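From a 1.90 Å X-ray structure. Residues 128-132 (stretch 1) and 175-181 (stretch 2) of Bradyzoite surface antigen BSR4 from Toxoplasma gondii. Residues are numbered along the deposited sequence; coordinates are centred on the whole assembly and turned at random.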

# COMPACT_ATOMS: atom_id res chain seq x y z
N PRO A 128 -1.24 -1.61 1.66
CA PRO A 128 -1.56 -0.32 1.01
C PRO A 128 -1.26 -0.34 -0.51
O PRO A 128 -0.62 -1.26 -1.00
CB PRO A 128 -0.64 0.69 1.76
CG PRO A 128 0.52 -0.14 2.19
CD PRO A 128 -0.05 -1.50 2.53
N LEU A 129 -1.79 0.63 -1.24
CA LEU A 129 -1.44 0.83 -2.68
C LEU A 129 -0.11 1.51 -2.89
O LEU A 129 0.44 1.50 -4.01
CB LEU A 129 -2.53 1.65 -3.35
CG LEU A 129 -3.92 1.05 -3.25
CD1 LEU A 129 -4.96 1.95 -3.95
CD2 LEU A 129 -3.97 -0.38 -3.75
N THR A 130 0.41 2.13 -1.83
CA THR A 130 1.68 2.80 -1.87
C THR A 130 2.49 2.40 -0.63
O THR A 130 1.90 1.99 0.37
CB THR A 130 1.50 4.36 -1.92
OG1 THR A 130 0.78 4.78 -0.77
CG2 THR A 130 0.68 4.79 -3.17
N ASP A 131 3.81 2.53 -0.72
CA ASP A 131 4.71 2.18 0.40
C ASP A 131 4.46 3.10 1.58
O ASP A 131 4.38 4.30 1.39
CB ASP A 131 6.17 2.21 -0.04
CG ASP A 131 6.49 1.17 -1.11
OD1 ASP A 131 5.86 0.09 -1.13
OD2 ASP A 131 7.39 1.41 -1.93
N LYS A 132 4.32 2.52 2.78
CA LYS A 132 4.07 3.30 3.99
C LYS A 132 5.12 3.02 5.07
O LYS A 132 5.74 1.95 5.12
CB LYS A 132 2.68 3.01 4.57
CG LYS A 132 1.49 3.17 3.59
CD LYS A 132 1.23 4.65 3.27
CE LYS A 132 0.10 4.74 2.24
NZ LYS A 132 -0.14 6.18 1.93
N THR A 175 -6.43 -4.88 -9.79
CA THR A 175 -6.07 -3.99 -8.66
C THR A 175 -4.65 -3.47 -8.83
O THR A 175 -3.68 -4.22 -8.73
CB THR A 175 -6.20 -4.71 -7.28
OG1 THR A 175 -7.53 -5.24 -7.18
CG2 THR A 175 -5.95 -3.74 -6.12
N CYS A 176 -4.55 -2.18 -9.13
CA CYS A 176 -3.25 -1.54 -9.37
C CYS A 176 -2.70 -0.98 -8.06
O CYS A 176 -3.45 -0.46 -7.24
CB CYS A 176 -3.36 -0.39 -10.41
SG CYS A 176 -3.41 -0.94 -12.14
N ALA A 177 -1.40 -1.12 -7.90
CA ALA A 177 -0.65 -0.47 -6.81
C ALA A 177 0.64 0.13 -7.40
O ALA A 177 0.91 0.01 -8.60
CB ALA A 177 -0.38 -1.46 -5.68
N TYR A 178 1.42 0.82 -6.56
CA TYR A 178 2.36 1.83 -7.03
C TYR A 178 3.62 1.84 -6.15
O TYR A 178 4.50 2.72 -6.31
CB TYR A 178 1.70 3.24 -6.99
CG TYR A 178 0.32 3.26 -7.61
CD1 TYR A 178 0.16 3.23 -9.01
CD2 TYR A 178 -0.83 3.24 -6.81
CE1 TYR A 178 -1.08 3.14 -9.59
CE2 TYR A 178 -2.07 3.19 -7.38
CZ TYR A 178 -2.18 3.11 -8.77
OH TYR A 178 -3.42 3.09 -9.30
N GLY A 179 3.74 0.86 -5.26
CA GLY A 179 4.95 0.69 -4.44
C GLY A 179 6.18 0.37 -5.23
O GLY A 179 6.09 -0.11 -6.36
N LYS A 180 7.34 0.63 -4.63
CA LYS A 180 8.63 0.20 -5.19
C LYS A 180 8.64 -1.24 -5.77
O LYS A 180 9.23 -1.48 -6.85
CB LYS A 180 9.77 0.35 -4.11
CG LYS A 180 11.20 0.31 -4.69
CD LYS A 180 12.26 0.14 -3.57
CE LYS A 180 13.70 0.02 -4.12
NZ LYS A 180 14.06 -1.38 -4.52
N GLY A 181 8.02 -2.18 -5.08
CA GLY A 181 7.96 -3.56 -5.52
C GLY A 181 6.64 -4.02 -6.17
O GLY A 181 6.49 -5.19 -6.44
O HOH W 1 7.05 -2.13 -2.49

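The two stretches meet as a pair of loop segments running side by side in nearly the same direction, held by two direct hydrogen bonds to backbone amides, one water bridge and a small apolar patch around Leu129. The touching parts, Leu129 to Asp131 and Cys176 to Lys180, differ by 8° in end-to-end direction. Their backbones come close at two points, with CA of Leu129 4.4 Å from CA of Ala177 and CA of Thr130 4.7 Å from CA of Gly179. Together they bury 313 Å², both sides summed, between touching residues at least 47 positions apart in sequence.

At the first of these points the bond is between main chains. The amide N of Tyr178 donates to the carbonyl O of Leu129 over 2.8 Å, although the angle at the hydrogen, 135°, is well short of linear. The same carbonyl oxygen also lies 3.5 Å from Ala177 CB, so the small alanine side chain packs beside the bonded group.

The side chain of Leu129, in the m,t rotamer, extends the contact along the second stretch. Its CD2 lies 4.2 Å from Ala177 CB, an apolar pairing, and 3.5 Å from the carbonyl O of Cys176, while its CB is 4.2 Å from Tyr178 CD2. Leu129 has more of its surface covered by the opposing stretch than any other residue here. Thr130 adds a methyl group to the apolar surroundings of the tyrosine: its CG2 sits at the ring edge, near the ring plane, 4.2 Å from Tyr178 CD2.

Further along, a side chain takes over the bonding. The CA-to-CB bond of Asp131 points toward the second stretch, and its carboxylate reaches the backbone there. Lys180 N donates to Asp131 OD2 at 2.8 Å with an angle of 157°, a straighter bond than the one between Tyr178 and Leu129. It is the lysine amide that is engaged; the long side chain of Lys180 leads away, leaving its ammonium group far from the carboxylate. The other carboxylate oxygen, Asp131 OD1, accepts a hydrogen bond from water 1 at 2.9 Å, and that water accepts one from Gly181 N at 2.8 Å. The carboxylate thus serves two successive amides, one directly and one through water.

Gly179 allows this close approach. Asp131 OD1 lies 3.5 Å from Gly179 CA, and an ideally placed CB on that residue would fall only 2.6 Å from the same oxygen, a clash.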